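Local coordinates for Sts-2 protein (Mus musculus, PDB 3D4I), which is the histidine-phosphatase (PGM-like) domain of a suppressor of T-cell receptor signalling and has an acid-dependent phosphatase activity, at residues E19-D22 and S28-Q31; I72-L77 and P232-C237; R99-A104 and A149-D154. One frame throughout, in Å; residues are numbered along the deposited sequence. Where two conformers were deposited one is given.

Interaction 1. Residues E19-D22 and S28-Q31; sequences ERVD and SWLQ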
ATOM      1  N   GLU A  19       7.405  -3.881  -3.610  1.00 15.14           N
ATOM      2  CA  GLU A  19       6.800  -4.865  -4.505  1.00 15.17           C
ATOM      3  C   GLU A  19       7.064  -4.470  -5.971  1.00 16.15           C
ATOM      4  O   GLU A  19       6.866  -3.319  -6.360  1.00 14.36           O
ATOM      5  CB  GLU A  19       5.297  -4.946  -4.236  1.00 14.94           C
ATOM      6  CG  GLU A  19       4.598  -6.021  -5.082  1.00 15.28           C
ATOM      7  CD  GLU A  19       3.094  -5.957  -4.901  1.00 16.89           C
ATOM      8  OE1 GLU A  19       2.493  -5.048  -5.488  1.00 14.70           O
ATOM      9  OE2 GLU A  19       2.521  -6.846  -4.236  1.00 13.70           O
ATOM     10  N   ARG A  20       7.532  -5.433  -6.760  1.00 16.56           N
ATOM     11  CA  ARG A  20       7.761  -5.223  -8.186  1.00 17.25           C
ATOM     12  C   ARG A  20       6.555  -5.688  -9.021  1.00 16.99           C
ATOM     13  O   ARG A  20       5.866  -6.660  -8.665  1.00 16.20           O
ATOM     14  CB  ARG A  20       9.085  -5.882  -8.626  1.00 18.48           C
ATOM     15  CG  ARG A  20       9.272  -7.299  -8.192  1.00 21.39           C
ATOM     16  CD  ARG A  20      10.707  -7.804  -8.372  1.00 18.98           C
ATOM     17  NE  ARG A  20      11.015  -8.063  -9.768  1.00 23.46           N
ATOM     18  CZ  ARG A  20      12.123  -8.675 -10.187  1.00 26.15           C
ATOM     19  NH1 ARG A  20      13.028  -9.120  -9.294  1.00 24.22           N
ATOM     20  NH2 ARG A  20      12.309  -8.866 -11.494  1.00 25.31           N
ATOM     21  N   VAL A  21       6.246  -4.945 -10.087  1.00 15.87           N
ATOM     22  CA  VAL A  21       5.012  -5.210 -10.853  1.00 16.57           C
ATOM     23  C   VAL A  21       4.967  -6.639 -11.336  1.00 17.54           C
ATOM     24  O   VAL A  21       3.897  -7.254 -11.325  1.00 17.85           O
ATOM     25  CB  VAL A  21       4.797  -4.275 -12.093  1.00 16.54           C
ATOM     26  CG1 VAL A  21       4.276  -2.932 -11.644  0.60 16.45           C
ATOM     27  CG2 VAL A  21       6.050  -4.158 -12.925  0.60 12.95           C
ATOM     28  N   ASP A  22       6.118  -7.175 -11.735  1.00 17.38           N
ATOM     29  CA  ASP A  22       6.124  -8.555 -12.254  1.00 18.04           C
ATOM     30  C   ASP A  22       5.927  -9.642 -11.193  1.00 18.75           C
ATOM     31  O   ASP A  22       5.649 -10.777 -11.554  1.00 18.37           O
ATOM     32  CB  ASP A  22       7.365  -8.857 -13.108  1.00 18.85           C
ATOM     33  CG  ASP A  22       8.671  -8.696 -12.345  1.00 19.17           C
ATOM     34  OD1 ASP A  22       8.752  -7.848 -11.436  1.00 18.95           O
ATOM     35  OD2 ASP A  22       9.639  -9.404 -12.677  1.00 22.13           O
ATOM     36  N   SER A  28       4.595 -12.057 -18.100  1.00 24.86           N
ATOM     37  CA  SER A  28       3.923 -11.338 -19.197  1.00 24.31           C
ATOM     38  C   SER A  28       3.467  -9.913 -18.866  1.00 22.96           C
ATOM     39  O   SER A  28       2.765  -9.309 -19.660  1.00 21.51           O
ATOM     40  CB  SER A  28       2.726 -12.139 -19.696  1.00 24.73           C
ATOM     41  OG  SER A  28       1.595 -12.047 -18.841  1.00 28.52           O
ATOM     42  N   TRP A  29       3.875  -9.381 -17.712  1.00 21.36           N
ATOM     43  CA  TRP A  29       3.414  -8.044 -17.263  1.00 20.44           C
ATOM     44  C   TRP A  29       3.581  -6.962 -18.351  1.00 19.69           C
ATOM     45  O   TRP A  29       2.699  -6.145 -18.537  1.00 19.34           O
ATOM     46  CB  TRP A  29       4.115  -7.626 -15.946  1.00 20.41           C
ATOM     47  CG  TRP A  29       5.521  -7.153 -16.172  1.00 20.15           C
ATOM     48  CD1 TRP A  29       6.640  -7.923 -16.261  1.00 20.66           C
ATOM     49  CD2 TRP A  29       5.947  -5.799 -16.413  1.00 22.41           C
ATOM     50  NE1 TRP A  29       7.731  -7.144 -16.515  1.00 20.22           N
ATOM     51  CE2 TRP A  29       7.339  -5.834 -16.618  1.00 21.96           C
ATOM     52  CE3 TRP A  29       5.280  -4.560 -16.462  1.00 23.67           C
ATOM     53  CZ2 TRP A  29       8.092  -4.685 -16.870  1.00 22.86           C
ATOM     54  CZ3 TRP A  29       6.026  -3.408 -16.716  1.00 22.53           C
ATOM     55  CH2 TRP A  29       7.418  -3.482 -16.916  1.00 21.50           C
ATOM     56  N   LEU A  30       4.710  -6.949 -19.056  1.00 20.12           N
ATOM     57  CA  LEU A  30       4.971  -5.874 -20.036  1.00 20.25           C
ATOM     58  C   LEU A  30       3.997  -5.890 -21.222  1.00 19.58           C
ATOM     59  O   LEU A  30       3.536  -4.835 -21.678  1.00 18.77           O
ATOM     60  CB  LEU A  30       6.441  -5.831 -20.473  1.00 19.71           C
ATOM     61  CG  LEU A  30       6.876  -4.701 -21.426  1.00 21.23           C
ATOM     62  CD1 LEU A  30       6.560  -3.337 -20.806  1.00 22.86           C
ATOM     63  CD2 LEU A  30       8.371  -4.819 -21.769  1.00 21.91           C
ATOM     64  N   GLN A  31       3.660  -7.086 -21.693  1.00 20.43           N
ATOM     65  CA  GLN A  31       2.665  -7.239 -22.767  1.00 20.22           C
ATOM     66  C   GLN A  31       1.262  -6.871 -22.295  1.00 20.30           C
ATOM     67  O   GLN A  31       0.473  -6.386 -23.082  1.00 19.49           O
ATOM     68  CB  GLN A  31       2.682  -8.656 -23.369  1.00 20.97           C
ATOM     69  CG  GLN A  31       3.952  -8.993 -24.155  1.00 20.45           C
ATOM     70  CD  GLN A  31       5.153  -9.163 -23.273  1.00 22.59           C
ATOM     71  OE1 GLN A  31       5.094  -9.864 -22.273  1.00 24.89           O
ATOM     72  NE2 GLN A  31       6.243  -8.495 -23.610  1.00 20.78           N
TER

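Interaction 2. Residues I72-L77 and P232-C237; sequences IFQARL and PSLGMC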
ATOM      1  N   ILE A  72       5.322   1.232  -4.217  1.00 13.61           N
ATOM      2  CA  ILE A  72       5.492   2.671  -3.947  1.00 13.95           C
ATOM      3  C   ILE A  72       4.923   3.026  -2.584  1.00 13.86           C
ATOM      4  O   ILE A  72       5.559   3.763  -1.832  1.00 13.83           O
ATOM      5  CB  ILE A  72       4.815   3.553  -5.047  1.00 13.58           C
ATOM      6  CG1 ILE A  72       5.525   3.356  -6.401  1.00 12.71           C
ATOM      7  CG2 ILE A  72       4.819   5.036  -4.641  1.00 14.74           C
ATOM      8  CD1 ILE A  72       4.679   3.847  -7.644  1.00 15.09           C
ATOM      9  N   PHE A  73       3.707   2.548  -2.290  1.00 12.86           N
ATOM     10  CA  PHE A  73       3.110   2.714  -0.960  1.00 13.64           C
ATOM     11  C   PHE A  73       4.026   2.155   0.149  1.00 13.39           C
ATOM     12  O   PHE A  73       4.236   2.833   1.158  1.00 12.60           O
ATOM     13  CB  PHE A  73       1.685   2.105  -0.905  1.00 14.53           C
ATOM     14  CG  PHE A  73       1.361   1.388   0.400  1.00 16.09           C
ATOM     15  CD1 PHE A  73       1.034   2.116   1.559  1.00 14.25           C
ATOM     16  CD2 PHE A  73       1.370  -0.003   0.460  1.00 17.13           C
ATOM     17  CE1 PHE A  73       0.733   1.448   2.760  1.00 15.19           C
ATOM     18  CE2 PHE A  73       1.058  -0.691   1.675  1.00 15.75           C
ATOM     19  CZ  PHE A  73       0.754   0.056   2.817  1.00 13.92           C
ATOM     20  N   GLN A  74       4.567   0.937  -0.034  1.00 13.02           N
ATOM     21  CA  GLN A  74       5.428   0.340   0.986  1.00 13.23           C
ATOM     22  C   GLN A  74       6.672   1.201   1.233  1.00 13.55           C
ATOM     23  O   GLN A  74       7.037   1.441   2.375  1.00 13.20           O
ATOM     24  CB  GLN A  74       5.833  -1.088   0.604  1.00 13.16           C
ATOM     25  CG  GLN A  74       4.620  -2.033   0.422  1.00 12.90           C
ATOM     26  CD  GLN A  74       5.005  -3.290  -0.325  1.00 12.58           C
ATOM     27  OE1 GLN A  74       5.954  -3.291  -1.105  1.00 12.87           O
ATOM     28  NE2 GLN A  74       4.286  -4.362  -0.073  1.00 12.22           N
ATOM     29  N   ALA A  75       7.290   1.682   0.157  1.00 12.87           N
ATOM     30  CA  ALA A  75       8.505   2.491   0.244  1.00 13.20           C
ATOM     31  C   ALA A  75       8.238   3.812   0.957  1.00 14.31           C
ATOM     32  O   ALA A  75       8.990   4.205   1.864  1.00 13.39           O
ATOM     33  CB  ALA A  75       9.084   2.743  -1.186  1.00 12.52           C
ATOM     34  N   ARG A  76       7.141   4.466   0.588  1.00 14.56           N
ATOM     35  CA  ARG A  76       6.749   5.714   1.238  1.00 16.01           C
ATOM     36  C   ARG A  76       6.403   5.532   2.720  1.00 15.74           C
ATOM     37  O   ARG A  76       6.739   6.388   3.568  1.00 16.59           O
ATOM     38  CB  ARG A  76       5.598   6.392   0.469  1.00 16.75           C
ATOM     39  CG  ARG A  76       5.958   6.914  -0.961  1.00 16.26           C
ATOM     40  CD  ARG A  76       4.761   7.700  -1.578  1.00 19.32           C
ATOM     41  NE  ARG A  76       5.104   8.412  -2.830  1.00 25.39           N
ATOM     42  CZ  ARG A  76       4.276   8.632  -3.861  1.00 29.56           C
ATOM     43  NH1 ARG A  76       3.023   8.177  -3.860  1.00 28.96           N
ATOM     44  NH2 ARG A  76       4.712   9.326  -4.914  1.00 31.21           N
ATOM     45  N   LEU A  77       5.715   4.436   3.044  1.00 15.86           N
ATOM     46  CA  LEU A  77       5.349   4.143   4.436  1.00 15.52           C
ATOM     47  C   LEU A  77       6.590   3.946   5.318  1.00 15.87           C
ATOM     48  O   LEU A  77       6.678   4.480   6.437  1.00 16.28           O
ATOM     49  CB  LEU A  77       4.442   2.899   4.512  1.00 15.65           C
ATOM     50  CG  LEU A  77       3.650   2.672   5.811  1.00 14.77           C
ATOM     51  CD1 LEU A  77       2.526   3.727   5.930  1.00 14.07           C
ATOM     52  CD2 LEU A  77       3.092   1.278   5.808  1.00 16.49           C
ATOM     53  N   PRO A 232      10.622  -9.956   3.042  1.00 23.00           N
ATOM     54  CA  PRO A 232       9.486  -9.232   2.436  1.00 21.78           C
ATOM     55  C   PRO A 232       9.887  -7.909   1.825  1.00 19.34           C
ATOM     56  O   PRO A 232      10.984  -7.441   2.045  1.00 17.76           O
ATOM     57  CB  PRO A 232       8.569  -8.959   3.631  1.00 20.79           C
ATOM     58  CG  PRO A 232       9.487  -8.847   4.787  1.00 23.06           C
ATOM     59  CD  PRO A 232      10.664  -9.769   4.503  1.00 23.48           C
ATOM     60  N   SER A 233       8.970  -7.292   1.086  1.00 18.66           N
ATOM     61  CA  SER A 233       9.210  -5.956   0.555  1.00 18.25           C
ATOM     62  C   SER A 233       9.482  -4.995   1.696  1.00 17.53           C
ATOM     63  O   SER A 233       8.850  -5.078   2.751  1.00 17.11           O
ATOM     64  CB  SER A 233       7.999  -5.493  -0.259  1.00 18.59           C
ATOM     65  OG  SER A 233       7.905  -6.291  -1.423  1.00 18.06           O
ATOM     66  N   LEU A 234      10.439  -4.096   1.481  1.00 17.05           N
ATOM     67  CA  LEU A 234      10.938  -3.187   2.509  1.00 16.89           C
ATOM     68  C   LEU A 234      11.496  -3.898   3.762  1.00 17.15           C
ATOM     69  O   LEU A 234      11.640  -3.278   4.800  1.00 16.32           O
ATOM     70  CB  LEU A 234       9.863  -2.123   2.884  1.00 17.16           C
ATOM     71  CG  LEU A 234       9.796  -0.893   1.957  1.00 16.26           C
ATOM     72  CD1 LEU A 234      11.075  -0.081   2.074  1.00 16.08           C
ATOM     73  CD2 LEU A 234       9.611  -1.308   0.523  1.00 16.91           C
ATOM     74  N   GLY A 235      11.809  -5.200   3.660  1.00 17.67           N
ATOM     75  CA  GLY A 235      12.428  -5.920   4.785  1.00 17.72           C
ATOM     76  C   GLY A 235      13.772  -5.267   5.093  1.00 18.36           C
ATOM     77  O   GLY A 235      14.429  -4.786   4.181  1.00 18.24           O
ATOM     78  N   MET A 236      14.163  -5.210   6.375  1.00 18.27           N
ATOM     79  CA  MET A 236      15.402  -4.518   6.756  1.00 19.28           C
ATOM     80  C   MET A 236      16.326  -5.318   7.682  1.00 20.18           C
ATOM     81  O   MET A 236      15.846  -6.103   8.498  1.00 19.40           O
ATOM     82  CB  MET A 236      15.053  -3.192   7.440  1.00 18.74           C
ATOM     83  CG  MET A 236      14.251  -2.243   6.591  1.00 17.11           C
ATOM     84  SD  MET A 236      13.830  -0.775   7.529  1.00 22.95           S
ATOM     85  CE  MET A 236      12.927   0.170   6.300  0.50 17.26           C
ATOM     86  N   CYS A 237      17.638  -5.087   7.535  1.00 21.72           N
ATOM     87  CA  CYS A 237      18.698  -5.614   8.417  1.00 21.42           C
ATOM     88  C   CYS A 237      19.503  -4.389   8.825  1.00 20.06           C
ATOM     89  O   CYS A 237      19.924  -3.639   7.953  1.00 20.43           O
ATOM     90  CB  CYS A 237      19.642  -6.546   7.626  1.00 20.05           C
ATOM     91  SG  CYS A 237      20.891  -7.338   8.637  1.00 28.97           S
TER

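Interaction 3. Residues R99-A104 and A149-D154; sequences RCVQTA and ANFNVD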
ATOM      1  N   ARG A  99      13.672  -0.771  -9.655  1.00 16.63           N
ATOM      2  CA  ARG A  99      12.902  -1.017  -8.428  1.00 17.00           C
ATOM      3  C   ARG A  99      13.627  -0.532  -7.174  1.00 17.10           C
ATOM      4  O   ARG A  99      12.989  -0.016  -6.257  1.00 17.12           O
ATOM      5  CB  ARG A  99      12.500  -2.505  -8.328  1.00 16.44           C
ATOM      6  CG  ARG A  99      13.683  -3.488  -8.237  1.00 17.24           C
ATOM      7  CD  ARG A  99      13.171  -4.865  -8.544  1.00 17.75           C
ATOM      8  NE  ARG A  99      14.171  -5.928  -8.501  1.00 18.15           N
ATOM      9  CZ  ARG A  99      14.917  -6.351  -9.516  1.00 17.49           C
ATOM     10  NH1 ARG A  99      14.885  -5.751 -10.712  1.00 17.25           N
ATOM     11  NH2 ARG A  99      15.733  -7.377  -9.317  1.00 17.21           N
ATOM     12  N   CYS A 100      14.962  -0.652  -7.170  1.00 17.13           N
ATOM     13  CA  CYS A 100      15.786  -0.198  -6.054  1.00 17.13           C
ATOM     14  C   CYS A 100      15.973   1.299  -6.044  1.00 16.72           C
ATOM     15  O   CYS A 100      15.784   1.930  -5.010  1.00 16.37           O
ATOM     16  CB  CYS A 100      17.154  -0.902  -6.038  1.00 16.86           C
ATOM     17  SG  CYS A 100      17.041  -2.678  -5.903  1.00 18.27           S
ATOM     18  N   VAL A 101      16.338   1.888  -7.183  1.00 16.65           N
ATOM     19  CA  VAL A 101      16.416   3.366  -7.256  1.00 17.00           C
ATOM     20  C   VAL A 101      15.050   4.041  -6.921  1.00 15.91           C
ATOM     21  O   VAL A 101      15.017   5.084  -6.237  1.00 16.24           O
ATOM     22  CB  VAL A 101      17.019   3.893  -8.614  1.00 17.41           C
ATOM     23  CG1 VAL A 101      17.121   5.395  -8.608  1.00 20.44           C
ATOM     24  CG2 VAL A 101      18.414   3.332  -8.867  1.00 17.28           C
ATOM     25  N   GLN A 102      13.938   3.439  -7.357  1.00 14.21           N
ATOM     26  CA  GLN A 102      12.610   3.992  -7.023  1.00 14.99           C
ATOM     27  C   GLN A 102      12.305   3.933  -5.519  1.00 14.12           C
ATOM     28  O   GLN A 102      11.802   4.900  -4.917  1.00 13.72           O
ATOM     29  CB  GLN A 102      11.500   3.298  -7.817  1.00 14.65           C
ATOM     30  CG  GLN A 102      11.464   3.701  -9.310  1.00 15.09           C
ATOM     31  CD  GLN A 102      10.438   2.905 -10.092  1.00 17.26           C
ATOM     32  OE1 GLN A 102      10.270   1.686  -9.893  1.00 19.54           O
ATOM     33  NE2 GLN A 102       9.758   3.589 -11.018  1.00 21.41           N
ATOM     34  N   THR A 103      12.593   2.793  -4.937  1.00 14.13           N
ATOM     35  CA  THR A 103      12.418   2.596  -3.483  1.00 13.95           C
ATOM     36  C   THR A 103      13.234   3.669  -2.751  1.00 14.37           C
ATOM     37  O   THR A 103      12.718   4.323  -1.834  1.00 14.17           O
ATOM     38  CB  THR A 103      12.824   1.169  -3.038  1.00 15.00           C
ATOM     39  OG1 THR A 103      12.066   0.180  -3.736  1.00 13.44           O
ATOM     40  CG2 THR A 103      12.577   0.966  -1.510  1.00 14.32           C
ATOM     41  N   ALA A 104      14.497   3.865  -3.167  1.00 14.39           N
ATOM     42  CA  ALA A 104      15.348   4.882  -2.555  1.00 15.54           C
ATOM     43  C   ALA A 104      14.730   6.278  -2.648  1.00 16.23           C
ATOM     44  O   ALA A 104      14.678   6.995  -1.653  1.00 17.05           O
ATOM     45  CB  ALA A 104      16.764   4.873  -3.175  1.00 14.95           C
ATOM     46  N   ALA A 149      14.369  11.646 -15.249  1.00 37.02           N
ATOM     47  CA  ALA A 149      13.175  11.119 -14.598  1.00 37.06           C
ATOM     48  C   ALA A 149      13.019  11.598 -13.150  1.00 37.22           C
ATOM     49  O   ALA A 149      12.216  11.050 -12.386  1.00 37.32           O
ATOM     50  CB  ALA A 149      13.172   9.597 -14.672  1.00 36.87           C
ATOM     51  N   ASN A 150      13.790  12.624 -12.789  1.00 37.01           N
ATOM     52  CA  ASN A 150      13.680  13.295 -11.493  1.00 37.57           C
ATOM     53  C   ASN A 150      14.204  12.436 -10.325  1.00 37.01           C
ATOM     54  O   ASN A 150      13.710  12.536  -9.208  1.00 37.12           O
ATOM     55  CB  ASN A 150      12.238  13.794 -11.247  1.00 38.25           C
ATOM     56  CG  ASN A 150      12.114  14.684 -10.012  1.00 40.41           C
ATOM     57  OD1 ASN A 150      12.981  15.523  -9.734  1.00 43.62           O
ATOM     58  ND2 ASN A 150      11.032  14.495  -9.258  1.00 42.66           N
ATOM     59  N   PHE A 151      15.195  11.594 -10.602  1.00 36.18           N
ATOM     60  CA  PHE A 151      15.941  10.901  -9.555  1.00 35.98           C
ATOM     61  C   PHE A 151      17.178  11.717  -9.269  1.00 35.37           C
ATOM     62  O   PHE A 151      17.968  11.979 -10.177  1.00 36.04           O
ATOM     63  CB  PHE A 151      16.337   9.491 -10.002  1.00 35.96           C
ATOM     64  CG  PHE A 151      15.177   8.561 -10.153  1.00 36.20           C
ATOM     65  CD1 PHE A 151      14.693   7.851  -9.065  1.00 36.44           C
ATOM     66  CD2 PHE A 151      14.557   8.401 -11.379  1.00 36.35           C
ATOM     67  CE1 PHE A 151      13.617   6.996  -9.204  1.00 36.59           C
ATOM     68  CE2 PHE A 151      13.477   7.548 -11.523  1.00 37.04           C
ATOM     69  CZ  PHE A 151      13.005   6.845 -10.433  1.00 36.76           C
ATOM     70  N   ASN A 152      17.340  12.153  -8.021  1.00 34.68           N
ATOM     71  CA  ASN A 152      18.488  12.963  -7.641  1.00 33.77           C
ATOM     72  C   ASN A 152      19.720  12.082  -7.435  1.00 33.23           C
ATOM     73  O   ASN A 152      20.223  11.956  -6.322  1.00 32.61           O
ATOM     74  CB  ASN A 152      18.188  13.806  -6.393  1.00 34.06           C
ATOM     75  CG  ASN A 152      19.286  14.822  -6.087  1.00 34.59           C
ATOM     76  OD1 ASN A 152      20.111  15.133  -6.947  1.00 34.21           O
ATOM     77  ND2 ASN A 152      19.295  15.346  -4.861  1.00 32.92           N
ATOM     78  N   VAL A 153      20.179  11.469  -8.523  1.00 32.69           N
ATOM     79  CA  VAL A 153      21.337  10.568  -8.524  1.00 32.69           C
ATOM     80  C   VAL A 153      22.675  11.329  -8.444  1.00 32.42           C
ATOM     81  O   VAL A 153      22.757  12.498  -8.823  1.00 32.41           O
ATOM     82  CB  VAL A 153      21.299   9.643  -9.763  1.00 32.70           C
ATOM     83  CG1 VAL A 153      22.699   9.195 -10.163  1.00 34.25           C
ATOM     84  CG2 VAL A 153      20.380   8.437  -9.526  1.00 32.15           C
ATOM     85  N   ASP A 154      23.708  10.664  -7.928  1.00 32.08           N
ATOM     86  CA  ASP A 154      25.029  11.270  -7.790  1.00 32.49           C
ATOM     87  C   ASP A 154      25.894  11.031  -9.039  1.00 32.31           C
ATOM     88  O   ASP A 154      26.429   9.939  -9.253  1.00 32.06           O
ATOM     89  CB  ASP A 154      25.733  10.771  -6.519  1.00 32.05           C
ATOM     90  CG  ASP A 154      26.966  11.603  -6.156  1.00 33.13           C
ATOM     91  OD1 ASP A 154      27.485  12.337  -7.034  1.00 33.11           O
ATOM     92  OD2 ASP A 154      27.419  11.518  -4.989  1.00 32.30           O
TER

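Interaction 1. Residues E19-D22 and S28-Q31
V21 and D22 meet the indole of W29, which packs from helix 29-32 against the start of helix 21-25; segment 19-22 comes shortly after the RHG signature of the histidine phosphatases. The tight part is a CH-pi contact. V21 CG2 stands over one face of the six-membered ring, 3.8 Å from its centroid and 18° off the normal, with W29 CE3 the nearest ring atom at 3.6 Å. V21 was modelled in two conformers, so this detail holds for the one given here. On the opposite face of the indole lies L30 CB, from W29's own helix, and the ring is therefore enclosed between two aliphatic groups; P66 packs against both V21 and W29. Beside the pyrrole half, D22 CB comes obliquely to within 3.4 Å of W29 CD1. The more open side is the carboxylate end of D22 with R20, both residues being partly exposed. D22 CG is set between the backbone N and the carbonyl carbon (chi1 60°), which places the carboxylate for a salt bridge with R20. The guanidinium takes it side-on, through two nitrogens and the syn lone pairs of both oxygens, which should limit rotation of either group. Both oxygens lie out of the guanidinium plane, OD2 more so. R20 NE reaches D22 OD1 at 2.8 Å (N-H...O 155°); the more bent second bond runs from R20 NH2 to D22 OD2, 3.0 Å.

Interaction 2. Residues I72-L77 and P232-C237
Q74 and A75, on one side of helix 69-85, receive S233 and L234, the two central residues of a type II beta turn (P232 to G235) that leads into strand 236-241 of the histidine phosphatase sheet. L234 adopts the positive phi of the third turn position, and its side chain points at the helix. Its isobutyl group lies over the backbone between Q74 and A75, with L234 CG 3.6 Å from Q74 O. The methyl CD2 of L234 rests 3.8 Å from Q74 CB and also touches A75 N, while CD1 approaches A75 CA. An alanine here would lack CG and both methyls and is likely to open a gap between turn and helix, beside I15 and A78, which L234 also touches. Q74 touches the leucine with CB and then carries its amide to S233. CG anti to the carbonyl carbon (chi1 -59°) and an extended chain beyond it bring the amide to the turn, where OE1 presses on S233 CB rather than bonding to the hydroxyl. That buried amide is satisfied by other groups: OE1 accepts from E19 N, and NE2 bonds to H260 NE2 of the same chain. The dimer interface is close by, since S233 O bonds to N263 of the second subunit and F73 stacks on F73 of that subunit. The tightest approach is Q74 OE1 to S233 CB, 3.1 Å, with S233 OG farther off at 3.6 Å from the same oxygen.

Interaction 3. Residues R99-A104 and A149-D154
F151 plugs onto V101 and Q102 of helix 98-111 where a Schellman motif, with N150 at positive phi, ends helix 143-148 of this histidine phosphatase domain. In that motif F151 N bonds back to L146 O, so the residue is fixed at its backbone before the side chain sets out toward the second helix. Its CB already lies 4.4 Å from V101 CG1. With CG anti to the carbonyl carbon (chi1 -68°), the ring continues in that direction, and CG comes to 4.0 Å from the same methyl. CD1 makes the closest approach, 3.5 Å to V101 CG1, which arrives obliquely to the ring plane. One atom further, CE1 is still near the methyl but also lies against the helix backbone, 3.8 Å from V101 O and 3.8 Å from Q102 CA. At the tip, CZ meets Q102 CG at 3.7 Å; this methylene sits at the ring edge, near its plane. The phenyl thus runs from the valine branch across the peptide to the CG methylene of the glutamine. L146 also packs on F151, and K105 forms a cation-pi contact with it. The Q102 amide plane is turned 42° from the ring, and its OE1 accepts from L67 N. The valine is also packed against L146, which ties the loop's preceding helix to the same side of helix 98-111. T103 is on the side of the helix turned from 149-154, beside H17 and G18: its OG1 accepts from G18 N and donates to R99 O at 2.7 Å, a carbonyl that also receives T103 N.

In the fold
All three contacts have residues near the RHG signature: E19 follows it, S233 packs on R16, and T103 bonds to G18. Along the chain, interaction 1 closes before interaction 2 opens, and interaction 3 is nested within the span closed by interaction 2. Their centres are 15 to 19 Å apart, yet each touches the others. Interactions 1 and 2 meet at the probable hydrogen bond of E19 N with Q74 OE1, 3.0 Å long, and A75 CB to T103 CG2, 3.9 Å, joins helices 69-85 and 98-111. R20 NH1 and R99 NH2 lie 3.2 Å apart; with R99 touching both H17 and H202, this gathering is consistent with the phosphate pocket of the family. The second subunit borders interactions 1 and 2 but not interaction 3.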